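Local coordinates for protein angiotensin-converting enzyme (Anopheles gambiae, PDB 6S1Y) that probably cleaves peptides as a zinc-dependent metalloprotease of the angiotensin-converting enzyme family, at residues Met292-Lys304 and Asp531-Lys543. Sequence-based numbering, arbitrary orientation.
Sequences MGDDFFTSLNMTK and DIYQSTAAGNQLK. With NAG (2-acetamido-2-deoxy-beta-D-glucopyranose), chain C.
A Schellman motif ends helix 286-299 where it meets the start of helix 536-547, and there the carbonyl of Leu300 lands on Gly539, with Gly539 CA 3.2 Å from Leu300 O in a CA-H...O contact. Having no side chain, Gly539 lets the two backbones come this close. Asn301, the C-prime residue, has the positive phi that asparagine tolerates well, and it carries the N-linked sugar: its ND2 is bonded to NAG C1 and makes a weak hydrogen bond to Asn540 OD1. The second helix also holds the glycan, Asn540 ND2 giving a hydrogen bond to NAG O7 (2.9 Å) and Lys543 NZ another to NAG O6 (2.7 Å), while the aliphatic part of Lys543 runs past Met302 in the opposite direction. Before this helix, capped by Ser535, a type II turn brings Gln534 N to Ser299 OG (3.1 Å); the same hydroxyl donates to Phe296 O, a double role that suits serine. Tyr533 sets CD1 over one face of the Phe296 ring, toward its rim, with the planes at 52°. Tyr533 OH donates to the syn lone pair of Asp295 OD2, 2.7 Å away.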
loop_
_atom_site.group_PDB
_atom_site.type_symbol
_atom_site.label_atom_id
_atom_site.label_comp_id
_atom_site.label_asym_id
_atom_site.label_seq_id
_atom_site.Cartn_x
_atom_site.Cartn_y
_atom_site.Cartn_z
ATOM N N MET A 292 10.337 12.574 -14.104
ATOM C CA MET A 292 11.272 11.453 -14.171
ATOM C C MET A 292 10.571 10.105 -14.096
ATOM O O MET A 292 11.017 9.149 -14.736
ATOM C CB MET A 292 12.305 11.587 -13.074
ATOM C CG MET A 292 13.285 12.693 -13.409
ATOM S SD MET A 292 14.422 12.980 -12.065
ATOM C CE MET A 292 15.379 11.464 -12.175
ATOM N N GLY A 293 9.463 9.998 -13.362
ATOM C CA GLY A 293 8.721 8.749 -13.371
ATOM C C GLY A 293 8.017 8.514 -14.697
ATOM O O GLY A 293 7.901 7.373 -15.156
ATOM N N ASP A 294 7.518 9.592 -15.319
ATOM C CA ASP A 294 6.993 9.515 -16.681
ATOM C C ASP A 294 8.062 9.005 -17.642
ATOM O O ASP A 294 7.813 8.101 -18.446
ATOM C CB ASP A 294 6.496 10.908 -17.113
ATOM C CG ASP A 294 5.578 10.867 -18.342
ATOM O OD1 ASP A 294 5.117 9.775 -18.733
ATOM O OD2 ASP A 294 5.319 11.954 -18.922
ATOM N N ASP A 295 9.275 9.557 -17.538
ATOM C CA ASP A 295 10.372 9.146 -18.416
ATOM C C ASP A 295 10.701 7.666 -18.267
ATOM O O ASP A 295 11.007 6.987 -19.253
ATOM C CB ASP A 295 11.623 9.970 -18.123
ATOM C CG ASP A 295 12.821 9.516 -18.947
ATOM O OD1 ASP A 295 12.832 9.764 -20.185
ATOM O OD2 ASP A 295 13.754 8.909 -18.368
ATOM N N PHE A 296 10.678 7.147 -17.040
ATOM C CA PHE A 296 10.993 5.735 -16.856
ATOM C C PHE A 296 9.979 4.874 -17.601
ATOM O O PHE A 296 10.350 3.960 -18.345
ATOM C CB PHE A 296 11.040 5.401 -15.366
ATOM C CG PHE A 296 11.819 4.155 -15.045
ATOM C CD1 PHE A 296 11.414 2.927 -15.526
ATOM C CD2 PHE A 296 12.950 4.212 -14.247
ATOM C CE1 PHE A 296 12.118 1.784 -15.236
ATOM C CE2 PHE A 296 13.660 3.066 -13.949
ATOM C CZ PHE A 296 13.242 1.854 -14.441
ATOM N N PHE A 297 8.688 5.186 -17.452
ATOM C CA PHE A 297 7.661 4.415 -18.151
ATOM C C PHE A 297 7.792 4.547 -19.671
ATOM O O PHE A 297 7.613 3.566 -20.402
ATOM C CB PHE A 297 6.268 4.862 -17.699
ATOM C CG PHE A 297 5.805 4.224 -16.420
ATOM C CD1 PHE A 297 5.413 2.889 -16.397
ATOM C CD2 PHE A 297 5.738 4.955 -15.243
ATOM C CE1 PHE A 297 4.983 2.284 -15.206
ATOM C CE2 PHE A 297 5.298 4.354 -14.052
ATOM C CZ PHE A 297 4.922 3.021 -14.042
ATOM N N THR A 298 8.088 5.752 -20.169
ATOM C CA THR A 298 8.261 5.908 -21.617
ATOM C C THR A 298 9.491 5.143 -22.107
ATOM O O THR A 298 9.450 4.510 -23.170
ATOM C CB THR A 298 8.350 7.387 -22.008
ATOM O OG1 THR A 298 9.459 8.008 -21.352
ATOM C CG2 THR A 298 7.073 8.129 -21.609
ATOM N N SER A 299 10.578 5.146 -21.324
ATOM C CA SER A 299 11.736 4.327 -21.659
ATOM C C SER A 299 11.382 2.857 -21.822
ATOM O O SER A 299 12.162 2.105 -22.420
ATOM C CB SER A 299 12.807 4.460 -20.575
ATOM O OG SER A 299 12.587 3.501 -19.535
ATOM N N LEU A 300 10.247 2.413 -21.275
ATOM C CA LEU A 300 9.825 1.023 -21.406
ATOM C C LEU A 300 8.817 0.819 -22.538
ATOM O O LEU A 300 8.143 -0.220 -22.578
ATOM C CB LEU A 300 9.220 0.513 -20.094
ATOM C CG LEU A 300 10.094 0.529 -18.835
ATOM C CD1 LEU A 300 9.278 0.212 -17.585
ATOM C CD2 LEU A 300 11.247 -0.448 -18.961
ATOM N N ASN A 301 8.696 1.792 -23.450
ATOM C CA ASN A 301 7.689 1.739 -24.510
ATOM C C ASN A 301 6.285 1.596 -23.932
ATOM O O ASN A 301 5.449 0.860 -24.455
ATOM C CB ASN A 301 7.962 0.611 -25.499
ATOM C CG ASN A 301 7.232 0.807 -26.828
ATOM O OD1 ASN A 301 7.191 1.908 -27.359
ATOM N ND2 ASN A 301 6.645 -0.270 -27.353
ATOM N N MET A 302 6.025 2.311 -22.850
ATOM C CA MET A 302 4.730 2.326 -22.187
ATOM C C MET A 302 4.157 3.730 -22.304
ATOM O O MET A 302 4.850 4.665 -22.687
ATOM C CB MET A 302 4.862 1.868 -20.718
ATOM C CG MET A 302 5.342 0.396 -20.588
ATOM S SD MET A 302 5.476 -0.299 -18.894
ATOM C CE MET A 302 3.749 -0.556 -18.515
ATOM N N THR A 303 2.882 3.880 -21.940
ATOM C CA THR A 303 2.144 5.080 -22.300
ATOM C C THR A 303 2.649 6.301 -21.548
ATOM O O THR A 303 2.773 6.280 -20.320
ATOM C CB THR A 303 0.657 4.893 -22.025
ATOM O OG1 THR A 303 0.171 3.779 -22.781
ATOM C CG2 THR A 303 -0.117 6.165 -22.390
ATOM N N LYS A 304 2.925 7.370 -22.293
ATOM C CA LYS A 304 3.250 8.667 -21.721
ATOM C C LYS A 304 2.024 9.261 -21.036
ATOM O O LYS A 304 0.888 9.028 -21.445
ATOM C CB LYS A 304 3.734 9.618 -22.827
ATOM C CG LYS A 304 4.226 10.978 -22.347
ATOM C CD LYS A 304 3.977 12.067 -23.394
ATOM C CE LYS A 304 5.239 12.876 -23.689
ATOM N NZ LYS A 304 5.994 13.283 -22.464
ATOM N N ASP A 531 18.771 -3.015 -13.312
ATOM C CA ASP A 531 18.033 -1.821 -13.721
ATOM C C ASP A 531 17.360 -2.100 -15.065
ATOM O O ASP A 531 18.046 -2.340 -16.065
ATOM C CB ASP A 531 18.967 -0.615 -13.824
ATOM C CG ASP A 531 18.228 0.674 -14.116
ATOM O OD1 ASP A 531 16.988 0.653 -14.057
ATOM O OD2 ASP A 531 18.869 1.720 -14.392
ATOM N N ILE A 532 16.023 -2.063 -15.096
ATOM C CA ILE A 532 15.309 -2.324 -16.340
ATOM C C ILE A 532 15.010 -1.035 -17.098
ATOM O O ILE A 532 14.213 -1.033 -18.045
ATOM C CB ILE A 532 13.999 -3.094 -16.103
ATOM C CG1 ILE A 532 12.964 -2.212 -15.394
ATOM C CG2 ILE A 532 14.260 -4.358 -15.331
ATOM C CD1 ILE A 532 11.602 -2.876 -15.312
ATOM N N TYR A 533 15.610 0.070 -16.673
ATOM C CA TYR A 533 15.496 1.326 -17.410
ATOM C C TYR A 533 15.929 1.150 -18.866
ATOM O O TYR A 533 17.035 0.672 -19.144
ATOM C CB TYR A 533 16.360 2.388 -16.712
ATOM C CG TYR A 533 16.280 3.794 -17.275
ATOM C CD1 TYR A 533 15.074 4.480 -17.333
ATOM C CD2 TYR A 533 17.428 4.451 -17.720
ATOM C CE1 TYR A 533 15.007 5.794 -17.848
ATOM C CE2 TYR A 533 17.378 5.755 -18.228
ATOM C CZ TYR A 533 16.168 6.420 -18.288
ATOM O OH TYR A 533 16.139 7.709 -18.787
ATOM N N GLN A 534 15.045 1.549 -19.792
ATOM C CA GLN A 534 15.263 1.534 -21.243
ATOM C C GLN A 534 15.199 0.138 -21.832
ATOM O O GLN A 534 15.755 -0.101 -22.899
ATOM C CB GLN A 534 16.605 2.173 -21.645
ATOM C CG GLN A 534 16.733 3.604 -21.174
ATOM C CD GLN A 534 18.090 4.211 -21.441
ATOM O OE1 GLN A 534 19.133 3.595 -21.195
ATOM N NE2 GLN A 534 18.086 5.448 -21.925
ATOM N N SER A 535 14.537 -0.802 -21.169
ATOM C CA SER A 535 14.398 -2.153 -21.705
ATOM C C SER A 535 12.993 -2.314 -22.267
ATOM O O SER A 535 12.080 -2.777 -21.583
ATOM C CB SER A 535 14.676 -3.221 -20.657
ATOM O OG SER A 535 14.294 -4.497 -21.169
ATOM N N THR A 536 12.829 -1.941 -23.544
ATOM C CA THR A 536 11.556 -2.149 -24.224
ATOM C C THR A 536 11.172 -3.628 -24.253
ATOM O O THR A 536 9.981 -3.960 -24.308
ATOM C CB THR A 536 11.610 -1.570 -25.645
ATOM O OG1 THR A 536 12.608 -2.234 -26.427
ATOM C CG2 THR A 536 11.936 -0.086 -25.613
ATOM N N ALA A 537 12.149 -4.539 -24.197
ATOM C CA ALA A 537 11.807 -5.959 -24.130
ATOM C C ALA A 537 11.032 -6.267 -22.853
ATOM O O ALA A 537 10.073 -7.051 -22.860
ATOM C CB ALA A 537 13.073 -6.803 -24.219
ATOM N N ALA A 538 11.407 -5.636 -21.747
ATOM C CA ALA A 538 10.669 -5.843 -20.503
ATOM C C ALA A 538 9.346 -5.086 -20.505
ATOM O O ALA A 538 8.331 -5.620 -20.057
ATOM C CB ALA A 538 11.527 -5.399 -19.312
ATOM N N GLY A 539 9.351 -3.837 -20.984
ATOM C CA GLY A 539 8.121 -3.074 -21.064
ATOM C C GLY A 539 7.051 -3.775 -21.880
ATOM O O GLY A 539 5.867 -3.744 -21.530
ATOM N N ASN A 540 7.449 -4.433 -22.966
ATOM C CA ASN A 540 6.457 -5.038 -23.844
ATOM C C ASN A 540 5.733 -6.173 -23.137
ATOM O O ASN A 540 4.504 -6.279 -23.226
ATOM C CB ASN A 540 7.118 -5.536 -25.138
ATOM C CG ASN A 540 7.604 -4.393 -26.027
ATOM O OD1 ASN A 540 7.080 -3.283 -25.973
ATOM N ND2 ASN A 540 8.609 -4.672 -26.855
ATOM N N GLN A 541 6.471 -7.031 -22.420
ATOM C CA GLN A 541 5.803 -8.107 -21.694
ATOM C C GLN A 541 4.975 -7.559 -20.536
ATOM O O GLN A 541 3.901 -8.090 -20.228
ATOM C CB GLN A 541 6.818 -9.124 -21.188
ATOM C CG GLN A 541 7.385 -10.030 -22.279
ATOM C CD GLN A 541 6.328 -10.910 -22.910
ATOM O OE1 GLN A 541 5.713 -11.741 -22.237
ATOM N NE2 GLN A 541 6.106 -10.723 -24.208
ATOM N N LEU A 542 5.435 -6.480 -19.907
ATOM C CA LEU A 542 4.664 -5.878 -18.829
ATOM C C LEU A 542 3.367 -5.264 -19.355
ATOM O O LEU A 542 2.284 -5.545 -18.818
ATOM C CB LEU A 542 5.534 -4.848 -18.106
ATOM C CG LEU A 542 4.928 -4.114 -16.917
ATOM C CD1 LEU A 542 4.444 -5.077 -15.849
ATOM C CD2 LEU A 542 5.950 -3.140 -16.325
ATOM N N LYS A 543 3.458 -4.436 -20.412
ATOM C CA LYS A 543 2.274 -3.905 -21.098
ATOM C C LYS A 543 1.211 -4.976 -21.317
ATOM O O LYS A 543 0.026 -4.770 -21.037
ATOM C CB LYS A 543 2.639 -3.337 -22.476
ATOM C CG LYS A 543 3.313 -2.008 -22.510
ATOM C CD LYS A 543 3.794 -1.706 -23.937
ATOM C CE LYS A 543 2.653 -1.394 -24.891
ATOM N NZ LYS A 543 3.144 -1.274 -26.290
HETATM C C1 NAG C . 5.937 -0.265 -28.616
HETATM C C2 NAG C . 6.670 -1.224 -29.562
HETATM C C3 NAG C . 5.933 -1.334 -30.896
HETATM C C4 NAG C . 4.461 -1.677 -30.690
HETATM C C5 NAG C . 3.835 -0.687 -29.702
HETATM C C6 NAG C . 2.415 -1.036 -29.324
HETATM C C7 NAG C . 9.107 -1.492 -29.363
HETATM C C8 NAG C . 10.444 -0.878 -29.639
HETATM N N2 NAG C . 8.044 -0.788 -29.769
HETATM O O3 NAG C . 6.557 -2.357 -31.661
HETATM O O4 NAG C . 3.771 -1.642 -31.942
HETATM O O5 NAG C . 4.584 -0.674 -28.475
HETATM O O6 NAG C . 1.888 -0.105 -28.387
HETATM O O7 NAG C . 8.995 -2.579 -28.805
#